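HAD family phosphatase (Pseudomonas syringae pv. tomato, PDB 2ODA) is of unknown function but belongs to the haloacid dehalogenase (HAD) superfamily, most of whose members are phosphatases, in a Pseudomonas-specific branch with a probably novel biochemical role. Local coordinates at residues P4-L9 against D185-R190; F11-C16 against C55-E60; V18-Q23 against Q36-A41; G107-S112 against W127-A132; L117-L122 against Y165-H170. All coordinates share one frame; numbering follows the deposited sequence.

Contacts 2 and 4 build the core of one parallel sheet: strand 9-12 pairs with 55-58 in contact 2 and adjoins strand 109-112 of contact 4, their centres about 11 Å apart. Contact 5 lies about 8 Å from contact 4 between centres, on the face covered by helix 115-123. Contact 1 lies at the N-terminal end of strand 9-12, where the last helix meets the N-terminal loop, and contact 3, about 24 Å from it between centres, lies on the opposite side of the chain's centre. In HAD enzymes the active site gathers at the C-terminal ends of these strands, so contacts 2 and 3 probably border the corresponding region; Ser14 OG bonds Asp19 OD2 across them.

Contact 1 (P4-L9 against D185-R190); sequences PTFPAL and DIALRR
Arg190 reaches back from the helix to Thr5, and its NH1 donates a nearly straight hydrogen bond of 2.9 Å to Thr5 O, with an N-H...O angle of 169°. The oxygen sits in the guanidinium plane, whereas the donor stands well above the carbonyl plane of Thr5. A water doubles the link: it accepts from Arg190 NH2 and donates to Thr5 O at 2.7 Å, so this carbonyl oxygen receives two hydrogen bonds. The arginine chain bends at chi3 (60°), bringing NE round toward the CB side. Glu106 adds a long, weak ion pair to NH2.

One face of the same guanidinium is covered by Pro4, whose CB lies 3.7 Å above the plane, over its centre; the two side chains slide past each other in opposite directions. This is where helix 179-191, the last of the HAD Rossmann-like domain, packs on the loop that leads into the central strand 9-12. Pro4 CD also rests 3.4 Å from Ala187 O on the helix backbone, and in return Ala187 CB meets Pro4 O.

The apolar part belongs to Phe6, whose ring extends to the helix. Ile186 CG2 approaches the ring edge in plane, 3.9 Å from Phe6 CE1, the two side chains crossing at about a right angle. Ala187 CB lies 4.0 Å from Phe6 CZ. Toward Arg190 the ring is inclined, its plane 56° from the guanidinium, with Phe6 CD1 near NH1. Leu183, one turn before Ala187, and Met53 from a loop also touch the Phe6 side chain.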
# COMPACT_ATOMS: atom_id res chain seq x y z
N PRO B 4 18.06 -8.90 2.99
CA PRO B 4 16.61 -8.83 3.16
C PRO B 4 15.91 -9.76 2.16
O PRO B 4 16.41 -10.00 1.05
CB PRO B 4 16.29 -7.38 2.82
CG PRO B 4 17.55 -6.63 3.13
CD PRO B 4 18.65 -7.56 2.77
N THR B 5 14.76 -10.30 2.56
CA THR B 5 14.02 -11.24 1.74
C THR B 5 12.79 -10.55 1.17
O THR B 5 12.40 -9.48 1.65
CB THR B 5 13.59 -12.46 2.57
OG1 THR B 5 12.86 -11.99 3.72
CG2 THR B 5 14.82 -13.26 3.02
N PHE B 6 12.19 -11.16 0.15
CA PHE B 6 10.99 -10.63 -0.50
C PHE B 6 9.74 -11.38 -0.04
O PHE B 6 9.68 -12.61 -0.17
CB PHE B 6 11.14 -10.68 -2.03
CG PHE B 6 12.33 -9.94 -2.54
CD1 PHE B 6 12.27 -8.56 -2.72
CD2 PHE B 6 13.53 -10.61 -2.82
CE1 PHE B 6 13.38 -7.84 -3.19
CE2 PHE B 6 14.65 -9.90 -3.26
CZ PHE B 6 14.57 -8.51 -3.43
N PRO B 7 8.75 -10.67 0.51
CA PRO B 7 7.54 -11.36 0.97
C PRO B 7 6.58 -11.81 -0.14
O PRO B 7 5.87 -12.79 0.05
CB PRO B 7 6.87 -10.35 1.89
CG PRO B 7 7.42 -9.03 1.53
CD PRO B 7 8.72 -9.22 0.79
N ALA B 8 6.56 -11.11 -1.28
CA ALA B 8 5.62 -11.43 -2.35
C ALA B 8 6.13 -10.81 -3.64
O ALA B 8 6.80 -9.77 -3.61
CB ALA B 8 4.23 -10.89 -2.03
N LEU B 9 5.80 -11.45 -4.76
CA LEU B 9 6.08 -10.91 -6.08
C LEU B 9 4.79 -10.84 -6.89
O LEU B 9 3.99 -11.79 -6.93
CB LEU B 9 7.13 -11.75 -6.82
CG LEU B 9 8.51 -11.97 -6.18
CD1 LEU B 9 9.35 -12.92 -7.04
CD2 LEU B 9 9.25 -10.64 -6.01
N ASP B 185 20.16 -8.04 -6.40
CA ASP B 185 20.74 -6.69 -6.35
C ASP B 185 19.80 -5.70 -5.64
O ASP B 185 20.27 -4.80 -4.93
CB ASP B 185 21.16 -6.21 -7.74
CG ASP B 185 22.35 -5.28 -7.69
OD1 ASP B 185 23.37 -5.65 -7.05
OD2 ASP B 185 22.24 -4.16 -8.23
N ILE B 186 18.49 -5.85 -5.81
CA ILE B 186 17.54 -5.03 -5.03
C ILE B 186 17.65 -5.34 -3.53
O ILE B 186 17.58 -4.42 -2.68
CB ILE B 186 16.10 -5.16 -5.56
CG1 ILE B 186 15.99 -4.39 -6.91
CG2 ILE B 186 15.07 -4.64 -4.52
CD1 ILE B 186 14.67 -4.70 -7.73
N ALA B 187 17.86 -6.61 -3.19
CA ALA B 187 18.01 -6.97 -1.77
C ALA B 187 19.23 -6.27 -1.16
O ALA B 187 19.16 -5.78 -0.04
CB ALA B 187 18.11 -8.49 -1.61
N LEU B 188 20.33 -6.22 -1.92
CA LEU B 188 21.55 -5.50 -1.55
C LEU B 188 21.29 -4.02 -1.38
O LEU B 188 21.67 -3.43 -0.35
CB LEU B 188 22.68 -5.74 -2.57
CG LEU B 188 24.11 -5.21 -2.32
CD1 LEU B 188 24.72 -5.69 -0.96
CD2 LEU B 188 25.05 -5.61 -3.50
N ARG B 189 20.65 -3.39 -2.36
CA ARG B 189 20.19 -1.98 -2.20
C ARG B 189 19.36 -1.75 -0.92
O ARG B 189 19.63 -0.82 -0.15
CB ARG B 189 19.44 -1.49 -3.45
CG ARG B 189 20.36 -1.27 -4.63
CD ARG B 189 19.65 -1.36 -5.98
NE ARG B 189 18.64 -0.32 -6.12
CZ ARG B 189 17.94 -0.09 -7.23
NH1 ARG B 189 18.17 -0.82 -8.31
NH2 ARG B 189 17.03 0.88 -7.25
N ARG B 190 18.43 -2.66 -0.65
CA ARG B 190 17.62 -2.61 0.58
C ARG B 190 18.47 -2.70 1.84
O ARG B 190 18.21 -2.01 2.83
CB ARG B 190 16.57 -3.72 0.58
CG ARG B 190 15.41 -3.46 -0.41
CD ARG B 190 14.40 -4.58 -0.40
NE ARG B 190 13.78 -4.76 0.92
CZ ARG B 190 13.25 -5.91 1.34
NH1 ARG B 190 13.23 -6.96 0.54
NH2 ARG B 190 12.73 -6.00 2.55
O HOH W 1 11.16 -8.29 3.79

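Contact 2 (F11-C16 against C55-E60)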
# COMPACT_ATOMS: atom_id res chain seq x y z
N PHE B 11 3.28 -10.06 -10.81
CA PHE B 11 3.70 -10.06 -12.22
C PHE B 11 2.56 -9.60 -13.11
O PHE B 11 1.43 -10.04 -12.94
CB PHE B 11 4.03 -11.49 -12.69
CG PHE B 11 5.26 -12.07 -12.07
CD1 PHE B 11 5.17 -12.79 -10.87
CD2 PHE B 11 6.49 -11.96 -12.70
CE1 PHE B 11 6.33 -13.37 -10.31
CE2 PHE B 11 7.64 -12.55 -12.15
CZ PHE B 11 7.54 -13.26 -10.96
N GLY B 12 2.85 -8.75 -14.08
CA GLY B 12 1.91 -8.63 -15.21
C GLY B 12 1.76 -10.00 -15.87
O GLY B 12 2.67 -10.82 -15.84
N LEU B 13 0.61 -10.26 -16.49
CA LEU B 13 0.44 -11.50 -17.22
C LEU B 13 0.88 -11.37 -18.69
O LEU B 13 1.98 -11.83 -19.07
CB LEU B 13 -1.00 -12.03 -17.06
CG LEU B 13 -1.31 -13.38 -17.71
CD1 LEU B 13 -0.56 -14.60 -17.06
CD2 LEU B 13 -2.81 -13.58 -17.70
N SER B 14 0.05 -10.71 -19.50
CA SER B 14 0.38 -10.42 -20.90
C SER B 14 1.62 -9.51 -21.04
O SER B 14 1.75 -8.50 -20.32
CB SER B 14 -0.85 -9.81 -21.61
OG SER B 14 -0.52 -9.27 -22.87
N GLY B 15 2.53 -9.85 -21.96
CA GLY B 15 3.74 -9.04 -22.19
C GLY B 15 4.71 -9.10 -21.03
O GLY B 15 5.52 -8.17 -20.80
N CYS B 16 4.62 -10.18 -20.27
CA CYS B 16 5.48 -10.31 -19.11
C CYS B 16 5.74 -11.79 -18.79
O CYS B 16 6.81 -12.29 -19.12
CB CYS B 16 4.89 -9.51 -17.93
SG CYS B 16 5.74 -9.66 -16.37
N CYS B 55 3.32 -15.56 -5.19
CA CYS B 55 3.26 -14.82 -6.46
C CYS B 55 1.82 -14.72 -6.90
O CYS B 55 1.06 -15.68 -6.75
CB CYS B 55 4.07 -15.55 -7.57
SG CYS B 55 5.84 -15.72 -7.24
N ALA B 56 1.46 -13.57 -7.47
CA ALA B 56 0.16 -13.41 -8.11
C ALA B 56 0.39 -12.70 -9.44
O ALA B 56 1.34 -11.92 -9.56
CB ALA B 56 -0.75 -12.53 -7.27
N TRP B 57 -0.50 -12.94 -10.40
CA TRP B 57 -0.47 -12.17 -11.65
C TRP B 57 -1.57 -11.13 -11.71
O TRP B 57 -2.65 -11.30 -11.12
CB TRP B 57 -0.52 -13.06 -12.90
CG TRP B 57 -1.80 -13.85 -13.09
CD1 TRP B 57 -2.02 -15.16 -12.73
CD2 TRP B 57 -3.00 -13.40 -13.73
NE1 TRP B 57 -3.29 -15.54 -13.09
CE2 TRP B 57 -3.91 -14.49 -13.72
CE3 TRP B 57 -3.40 -12.18 -14.29
CZ2 TRP B 57 -5.21 -14.39 -14.25
CZ3 TRP B 57 -4.70 -12.08 -14.82
CH2 TRP B 57 -5.59 -13.18 -14.80
N ILE B 58 -1.27 -10.05 -12.43
CA ILE B 58 -2.19 -8.93 -12.60
C ILE B 58 -2.37 -8.66 -14.07
O ILE B 58 -1.39 -8.62 -14.82
CB ILE B 58 -1.60 -7.65 -11.95
CG1 ILE B 58 -1.51 -7.84 -10.44
CG2 ILE B 58 -2.43 -6.41 -12.33
CD1 ILE B 58 -0.78 -6.71 -9.74
N ASP B 59 -3.60 -8.45 -14.50
CA ASP B 59 -3.83 -7.92 -15.85
C ASP B 59 -5.11 -7.09 -15.93
O ASP B 59 -5.83 -6.92 -14.93
CB ASP B 59 -3.79 -9.05 -16.89
CG ASP B 59 -3.15 -8.60 -18.20
OD1 ASP B 59 -3.72 -7.71 -18.87
OD2 ASP B 59 -2.08 -9.11 -18.57
N GLU B 60 -5.37 -6.51 -17.10
CA GLU B 60 -6.59 -5.73 -17.31
C GLU B 60 -7.38 -6.26 -18.51
O GLU B 60 -8.50 -5.82 -18.77
CB GLU B 60 -6.26 -4.25 -17.49
CG GLU B 60 -5.39 -3.96 -18.71
CD GLU B 60 -5.22 -2.48 -19.04
OE1 GLU B 60 -5.68 -1.62 -18.25
OE2 GLU B 60 -4.61 -2.19 -20.09
O HOH W 2 0.21 -7.26 -18.38
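Leu13 lies over one face of the Trp57 indole: its CD2 is 3.8 Å from the centroid of the six-membered ring and only 13° off the normal, a CH-pi contact. Leu13 CB comes up to CE3 of the same ring. The Phe11 ring is met at its edge, where Cys55 SG lies in plane, 3.9 Å from CE1, a sulfur-aromatic contact.

Beneath these groups strands 9-12 and 55-58 run parallel. Phe11 N donates to Ala56 O, Ile58 N to Phe11 O at 2.7 Å, and Leu13 N to Ile58 O at 3.1 Å. The chain then leaves the strand in the loosely bonded turn of residues 13-17, consistent with the HAD squiggle; Gly12 and Ser14 probably occupy the positions at which most relatives carry the two aspartates of motif I.

Asp59, just past its strand, reaches across to that turn. Its OD2 takes the Ser14 N-H at 2.8 Å, nearly in line with the C-O bond, and also a hydrogen bond from a water that donates to Ser14 O. Asp59 OD1 accepts from the backbone N of Glu60 and of Leu61, while Ser14 OG bonds Asp19.

Contact 3 (V18-Q23 against Q36-A41)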
# COMPACT_ATOMS: atom_id res chain seq x y z
N VAL B 18 3.71 -14.25 -20.09
CA VAL B 18 3.33 -14.94 -21.31
C VAL B 18 3.13 -13.85 -22.36
O VAL B 18 3.27 -12.66 -22.06
CB VAL B 18 2.00 -15.76 -21.13
CG1 VAL B 18 2.16 -16.94 -20.15
CG2 VAL B 18 0.86 -14.85 -20.67
N ASP B 19 2.76 -14.25 -23.58
CA ASP B 19 2.31 -13.28 -24.60
C ASP B 19 3.36 -12.21 -24.95
O ASP B 19 3.11 -10.99 -24.84
CB ASP B 19 0.94 -12.66 -24.21
CG ASP B 19 0.35 -11.82 -25.35
OD1 ASP B 19 0.73 -12.06 -26.51
OD2 ASP B 19 -0.46 -10.94 -25.07
N PHE B 20 4.54 -12.67 -25.34
CA PHE B 20 5.63 -11.76 -25.72
C PHE B 20 5.11 -10.75 -26.75
O PHE B 20 4.50 -11.15 -27.76
CB PHE B 20 6.76 -12.59 -26.33
CG PHE B 20 8.01 -11.82 -26.66
CD1 PHE B 20 9.09 -11.83 -25.78
CD2 PHE B 20 8.11 -11.12 -27.85
CE1 PHE B 20 10.28 -11.15 -26.09
CE2 PHE B 20 9.30 -10.39 -28.17
CZ PHE B 20 10.39 -10.42 -27.27
N GLY B 21 5.34 -9.46 -26.49
CA GLY B 21 4.84 -8.41 -27.37
C GLY B 21 3.39 -8.00 -27.18
O GLY B 21 2.86 -7.25 -28.02
N ALA B 22 2.76 -8.46 -26.10
CA ALA B 22 1.37 -8.09 -25.70
C ALA B 22 0.39 -8.24 -26.86
O ALA B 22 -0.41 -7.34 -27.16
CB ALA B 22 1.32 -6.63 -25.14
N GLN B 23 0.46 -9.39 -27.52
CA GLN B 23 -0.35 -9.62 -28.73
C GLN B 23 -1.81 -9.89 -28.45
O GLN B 23 -2.66 -9.73 -29.35
CB GLN B 23 0.29 -10.73 -29.57
CG GLN B 23 1.69 -10.32 -30.02
CD GLN B 23 1.62 -9.23 -31.08
OE1 GLN B 23 1.25 -9.50 -32.22
NE2 GLN B 23 1.93 -7.98 -30.68
N GLN B 36 2.28 -18.81 -24.85
CA GLN B 36 3.68 -19.23 -24.73
C GLN B 36 4.31 -18.35 -23.65
O GLN B 36 4.13 -17.13 -23.65
CB GLN B 36 4.42 -19.05 -26.06
CG GLN B 36 5.93 -19.44 -26.04
CD GLN B 36 6.64 -19.10 -27.36
OE1 GLN B 36 6.00 -18.83 -28.36
NE2 GLN B 36 7.96 -19.11 -27.34
N LEU B 37 5.00 -18.98 -22.69
CA LEU B 37 5.82 -18.21 -21.73
C LEU B 37 6.94 -17.40 -22.38
O LEU B 37 7.52 -17.82 -23.38
CB LEU B 37 6.43 -19.18 -20.72
CG LEU B 37 5.42 -19.88 -19.82
CD1 LEU B 37 6.00 -21.23 -19.32
CD2 LEU B 37 5.02 -19.00 -18.66
N THR B 38 7.24 -16.24 -21.81
CA THR B 38 8.33 -15.38 -22.29
C THR B 38 9.73 -15.99 -22.01
O THR B 38 9.87 -16.85 -21.14
CB THR B 38 8.24 -13.94 -21.72
OG1 THR B 38 8.34 -13.96 -20.29
CG2 THR B 38 6.94 -13.26 -22.17
N PRO B 39 10.75 -15.56 -22.78
CA PRO B 39 12.07 -16.18 -22.63
C PRO B 39 12.59 -16.12 -21.17
O PRO B 39 12.53 -15.08 -20.53
CB PRO B 39 12.95 -15.36 -23.58
CG PRO B 39 12.02 -14.87 -24.63
CD PRO B 39 10.73 -14.56 -23.87
N GLY B 40 13.04 -17.26 -20.66
CA GLY B 40 13.57 -17.34 -19.30
C GLY B 40 12.53 -17.56 -18.22
O GLY B 40 12.90 -17.79 -17.07
N ALA B 41 11.23 -17.49 -18.57
CA ALA B 41 10.15 -17.61 -17.57
C ALA B 41 10.18 -18.96 -16.84
O ALA B 41 10.04 -19.00 -15.63
CB ALA B 41 8.73 -17.36 -18.22
O HOH W 3 5.07 -15.48 -25.64
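Gln36 O is the polar hub between Val18-Phe20 and the incoming chain. Asp19 N donates to it at 3.2 Å, approaching nearly along the C=O axis but with a bent N-H...O angle of 142°. A water donates to the same oxygen at 2.8 Å and accepts from Phe20 N, so the amides of two consecutive residues are tied to one carbonyl. Val18 CA adds a CA-H...O contact of 3.3 Å. The result is a single backbone bridge, Val18 opposite Leu37.

Apolar contacts flank the bridge. Val18 CG1 meets Leu37 CD2 at 3.8 Å. Farther along, the Phe20 ring and Pro39 cross at about a right angle, Phe20 CD1 lying 3.7 Å from Pro39 CD. Thr38 CG2 touches Val18 O and lies near the plane of the Phe20 ring at its edge. Thr38 OG1, between the backbone N and the carbonyl carbon (chi1 61°), bonds Cys16 O. Trp145 meets the Phe20 ring edge-to-face.

Each segment then turns. Asp19 to Ala22 form a type II beta turn, and Asp19 OD1 accepts the backbone N-H of Gln23 at 2.9 Å, while OD2 bonds Ser14 OG and Ala24 N. Thr38 to Ala41 form a second type II turn, with Gly40 as N-cap of helix 41-51.

Two chain segments paired directly after the turn of residues 13-17, with a helix-free excursion between them, are consistent with the HAD flap, the site where many relatives insert a C1 cap; here a single bridge pairs them.

Contact 4 (G107-S112 against W127-A132)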
# COMPACT_ATOMS: atom_id res chain seq x y z
N GLY B 107 9.31 -4.60 0.92
CA GLY B 107 9.98 -5.65 0.16
C GLY B 107 9.17 -6.28 -0.96
O GLY B 107 9.70 -7.11 -1.71
N CYS B 108 7.89 -5.92 -1.08
CA CYS B 108 7.07 -6.44 -2.19
C CYS B 108 7.52 -5.85 -3.53
O CYS B 108 7.90 -4.68 -3.60
CB CYS B 108 5.58 -6.18 -1.95
SG CYS B 108 4.91 -7.11 -0.54
N VAL B 109 7.47 -6.65 -4.60
CA VAL B 109 7.97 -6.23 -5.91
C VAL B 109 6.93 -6.48 -7.00
O VAL B 109 6.20 -7.47 -6.94
CB VAL B 109 9.26 -7.01 -6.31
CG1 VAL B 109 9.88 -6.43 -7.59
CG2 VAL B 109 10.28 -6.98 -5.16
N LEU B 110 6.87 -5.57 -7.98
CA LEU B 110 6.04 -5.76 -9.16
C LEU B 110 6.97 -5.86 -10.35
O LEU B 110 7.86 -5.02 -10.52
CB LEU B 110 5.07 -4.57 -9.38
CG LEU B 110 4.42 -4.52 -10.78
CD1 LEU B 110 3.40 -5.65 -10.98
CD2 LEU B 110 3.72 -3.16 -11.01
N ILE B 111 6.77 -6.87 -11.17
CA ILE B 111 7.53 -7.04 -12.40
C ILE B 111 6.54 -6.88 -13.56
O ILE B 111 5.53 -7.57 -13.59
CB ILE B 111 8.16 -8.44 -12.44
CG1 ILE B 111 9.10 -8.64 -11.23
CG2 ILE B 111 8.93 -8.66 -13.76
CD1 ILE B 111 8.53 -9.52 -10.12
N SER B 112 6.88 -6.02 -14.53
CA SER B 112 6.02 -5.74 -15.71
C SER B 112 6.86 -5.05 -16.80
O SER B 112 7.88 -4.45 -16.51
CB SER B 112 4.85 -4.82 -15.30
OG SER B 112 3.96 -4.56 -16.39
N TRP B 127 8.45 -1.82 -4.90
CA TRP B 127 9.62 -1.93 -5.76
C TRP B 127 9.12 -2.35 -7.14
O TRP B 127 8.13 -3.09 -7.26
CB TRP B 127 10.59 -3.00 -5.24
CG TRP B 127 11.39 -2.54 -4.03
CD1 TRP B 127 11.11 -2.78 -2.71
CD2 TRP B 127 12.60 -1.79 -4.06
NE1 TRP B 127 12.09 -2.21 -1.90
CE2 TRP B 127 13.01 -1.58 -2.71
CE3 TRP B 127 13.38 -1.24 -5.09
CZ2 TRP B 127 14.15 -0.85 -2.38
CZ3 TRP B 127 14.53 -0.52 -4.76
CH2 TRP B 127 14.90 -0.34 -3.41
N THR B 128 9.80 -1.89 -8.19
CA THR B 128 9.41 -2.25 -9.57
C THR B 128 10.59 -2.74 -10.41
O THR B 128 11.68 -2.20 -10.33
CB THR B 128 8.73 -1.06 -10.33
OG1 THR B 128 9.61 0.07 -10.37
CG2 THR B 128 7.46 -0.63 -9.62
N ILE B 129 10.33 -3.77 -11.22
CA ILE B 129 11.30 -4.28 -12.18
C ILE B 129 10.61 -4.18 -13.53
O ILE B 129 9.49 -4.69 -13.69
CB ILE B 129 11.70 -5.76 -11.89
CG1 ILE B 129 12.41 -5.85 -10.53
CG2 ILE B 129 12.55 -6.36 -13.09
CD1 ILE B 129 12.60 -7.31 -9.94
N GLY B 130 11.26 -3.50 -14.47
CA GLY B 130 10.77 -3.35 -15.83
C GLY B 130 11.41 -4.36 -16.77
O GLY B 130 12.55 -4.80 -16.55
N LEU B 131 10.67 -4.74 -17.80
CA LEU B 131 11.12 -5.73 -18.77
C LEU B 131 11.33 -5.09 -20.14
O LEU B 131 10.42 -4.49 -20.70
CB LEU B 131 10.11 -6.91 -18.84
CG LEU B 131 9.98 -7.81 -17.60
CD1 LEU B 131 8.90 -8.89 -17.78
CD2 LEU B 131 11.31 -8.47 -17.22
N ALA B 132 12.54 -5.24 -20.69
CA ALA B 132 12.94 -4.43 -21.86
C ALA B 132 12.59 -5.03 -23.24
O ALA B 132 12.72 -4.35 -24.25
CB ALA B 132 14.42 -4.14 -21.79
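Strands 109-112 and 127-131 run parallel, their axes 4.6 Å apart at closest approach and 18° apart in direction, with Val109 beside Trp127, Leu110 beside Thr128, Ile111 beside Ile129 and Ser112 beside Gly130. They are the two strands of a beta-alpha-beta unit in the Rossmann-like HAD core, joined by helix 115-123. The ladder starts with Trp127 N to Cys108 O and passes through Leu110 N to Trp127 O, Ile129 N to Leu110 O and Ser112 N to Ile129 O, the middle two both 2.9 Å.

On the sheet face that carries Val109, Ile111, Trp127 and Ile129, Ile129 fits between two neighbours. Its CD1 touches Val109 CG1 at 3.7 Å, and its CB lies 3.9 Å from Ile111 CG1; the two isoleucines lie side by side and point the same way. Val109 CG2 meets Trp127 CB at 4.0 Å. Cys108 O lies in the plane of the indole at its edge. Farther along, Ile111 CG2 reaches Leu131 CD1. Helix 179-191 covers this face: Leu179, Cys182 and Leu183 touch Ile129, and Arg190 touches Trp127.

The other face carries Leu110, Ser112 and Thr128 and is covered by helix 115-123, with Leu117 on Leu110 and Leu122 on Thr128. Ser112 OG accepts from Asp114 N, in the turn into that helix.

At the C-terminal end the ladder weakens: Leu131 N makes only a weak hydrogen bond to Ser112 O, 3.1 Å and 129°, while Gly130 CA makes a CA-H...O contact of 3.2 Å to the same oxygen.

Contact 5 (L117-L122 against Y165-H170)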
# COMPACT_ATOMS: atom_id res chain seq x y z
N LEU B 117 0.81 -0.35 -15.79
CA LEU B 117 0.87 -1.22 -14.64
C LEU B 117 2.06 -0.90 -13.74
O LEU B 117 1.93 -0.89 -12.51
CB LEU B 117 0.83 -2.69 -15.07
CG LEU B 117 1.07 -3.73 -13.96
CD1 LEU B 117 0.02 -3.64 -12.81
CD2 LEU B 117 1.08 -5.13 -14.59
N LEU B 118 3.24 -0.67 -14.33
CA LEU B 118 4.38 -0.20 -13.54
C LEU B 118 4.06 1.06 -12.75
O LEU B 118 4.44 1.19 -11.58
CB LEU B 118 5.61 0.02 -14.42
CG LEU B 118 6.16 -1.30 -14.97
CD1 LEU B 118 7.05 -1.02 -16.18
CD2 LEU B 118 6.89 -2.08 -13.86
N GLN B 119 3.37 2.01 -13.37
CA GLN B 119 2.91 3.21 -12.67
C GLN B 119 1.99 2.88 -11.49
O GLN B 119 2.08 3.51 -10.43
CB GLN B 119 2.21 4.17 -13.65
CG GLN B 119 1.93 5.58 -13.03
CD GLN B 119 3.20 6.32 -12.67
OE1 GLN B 119 3.97 6.70 -13.54
NE2 GLN B 119 3.44 6.52 -11.39
N SER B 120 1.09 1.92 -11.68
CA SER B 120 0.25 1.44 -10.56
C SER B 120 1.15 0.94 -9.41
O SER B 120 0.91 1.26 -8.25
CB SER B 120 -0.71 0.33 -11.04
OG SER B 120 -1.37 -0.29 -9.94
N GLY B 121 2.19 0.17 -9.74
CA GLY B 121 3.07 -0.38 -8.71
C GLY B 121 3.84 0.71 -7.98
O GLY B 121 3.99 0.65 -6.75
N LEU B 122 4.34 1.70 -8.73
CA LEU B 122 5.04 2.84 -8.12
C LEU B 122 4.07 3.60 -7.22
O LEU B 122 4.40 3.96 -6.10
CB LEU B 122 5.61 3.79 -9.21
CG LEU B 122 6.75 3.22 -10.06
CD1 LEU B 122 7.14 4.17 -11.21
CD2 LEU B 122 7.99 2.93 -9.18
N TYR B 165 12.94 3.58 -16.99
CA TYR B 165 13.67 4.32 -15.93
C TYR B 165 13.08 5.72 -15.73
O TYR B 165 13.01 6.22 -14.60
CB TYR B 165 15.16 4.40 -16.23
CG TYR B 165 15.92 3.15 -15.84
CD1 TYR B 165 15.78 2.61 -14.56
CD2 TYR B 165 16.78 2.52 -16.75
CE1 TYR B 165 16.45 1.48 -14.19
CE2 TYR B 165 17.47 1.37 -16.39
CZ TYR B 165 17.31 0.87 -15.10
OH TYR B 165 18.00 -0.25 -14.70
N SER B 166 12.64 6.35 -16.83
CA SER B 166 12.02 7.67 -16.76
C SER B 166 10.76 7.68 -15.91
O SER B 166 10.48 8.66 -15.23
CB SER B 166 11.68 8.21 -18.15
OG SER B 166 12.90 8.54 -18.81
N LEU B 167 9.99 6.59 -15.96
CA LEU B 167 8.80 6.41 -15.11
C LEU B 167 9.14 6.42 -13.63
O LEU B 167 8.31 6.79 -12.80
CB LEU B 167 8.13 5.08 -15.40
CG LEU B 167 7.22 4.86 -16.56
CD1 LEU B 167 6.73 3.43 -16.40
CD2 LEU B 167 6.01 5.86 -16.54
N GLY B 168 10.35 5.97 -13.31
CA GLY B 168 10.82 5.84 -11.94
C GLY B 168 11.02 4.39 -11.54
O GLY B 168 11.18 4.08 -10.37
N VAL B 169 10.99 3.48 -12.50
CA VAL B 169 11.20 2.04 -12.23
C VAL B 169 12.59 1.82 -11.62
O VAL B 169 13.55 2.51 -11.99
CB VAL B 169 11.02 1.23 -13.53
CG1 VAL B 169 11.50 -0.23 -13.39
CG2 VAL B 169 9.58 1.30 -14.00
N HIS B 170 12.71 0.84 -10.72
CA HIS B 170 13.89 0.66 -9.90
C HIS B 170 15.05 -0.10 -10.57
O HIS B 170 16.23 0.18 -10.31
CB HIS B 170 13.47 -0.01 -8.59
CG HIS B 170 12.55 0.85 -7.77
ND1 HIS B 170 11.19 0.67 -7.76
CD2 HIS B 170 12.80 1.93 -6.99
CE1 HIS B 170 10.64 1.59 -6.97
NE2 HIS B 170 11.60 2.36 -6.50
O HOH W 4 6.14 8.33 -13.29
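Leu167 O and Gln119 OE1 share one water, which donates to each at 2.7 Å; no direct hydrogen bond joins the two segments. The water spans from the Gln119 side chain on helix 115-123 to the end of helix 150-167. Gln119 bends at chi2 (64°), which fixes CD, and its OE1 also lies 3.7 Å from Leu167 CD2; its NE2 bonds Asn123 OD1.

Leu122 makes the largest share of the apolar contact, with both methyl branches. CD1 presses on Leu167 O at 3.3 Å. CD2 touches Gly168 O and, at 3.7 Å, His170 CE1, the leucine and the histidine sliding past each other in opposite directions. Gly168 O itself sits over the centre of one face of the imidazole. His170 ND1 accepts from Thr128 N, and NE2 bonds the chain's terminal carboxylate at Pro196, so both ring nitrogens have partners.

Deeper in, Leu118 packs CB and CD1 against Val169 CG2, the latter pair 4.1 Å apart, and CB also meets Leu167 CD1. Thr128 of the sheet touches Leu118, Leu122 and Val169.

Gly168, with positive phi (112°), ends helix 150-167 in a Schellman motif, and the chain turns there past helix 115-123 into strand 171-173, a helix-to-edge-strand connection of the Rossmann-like HAD fold.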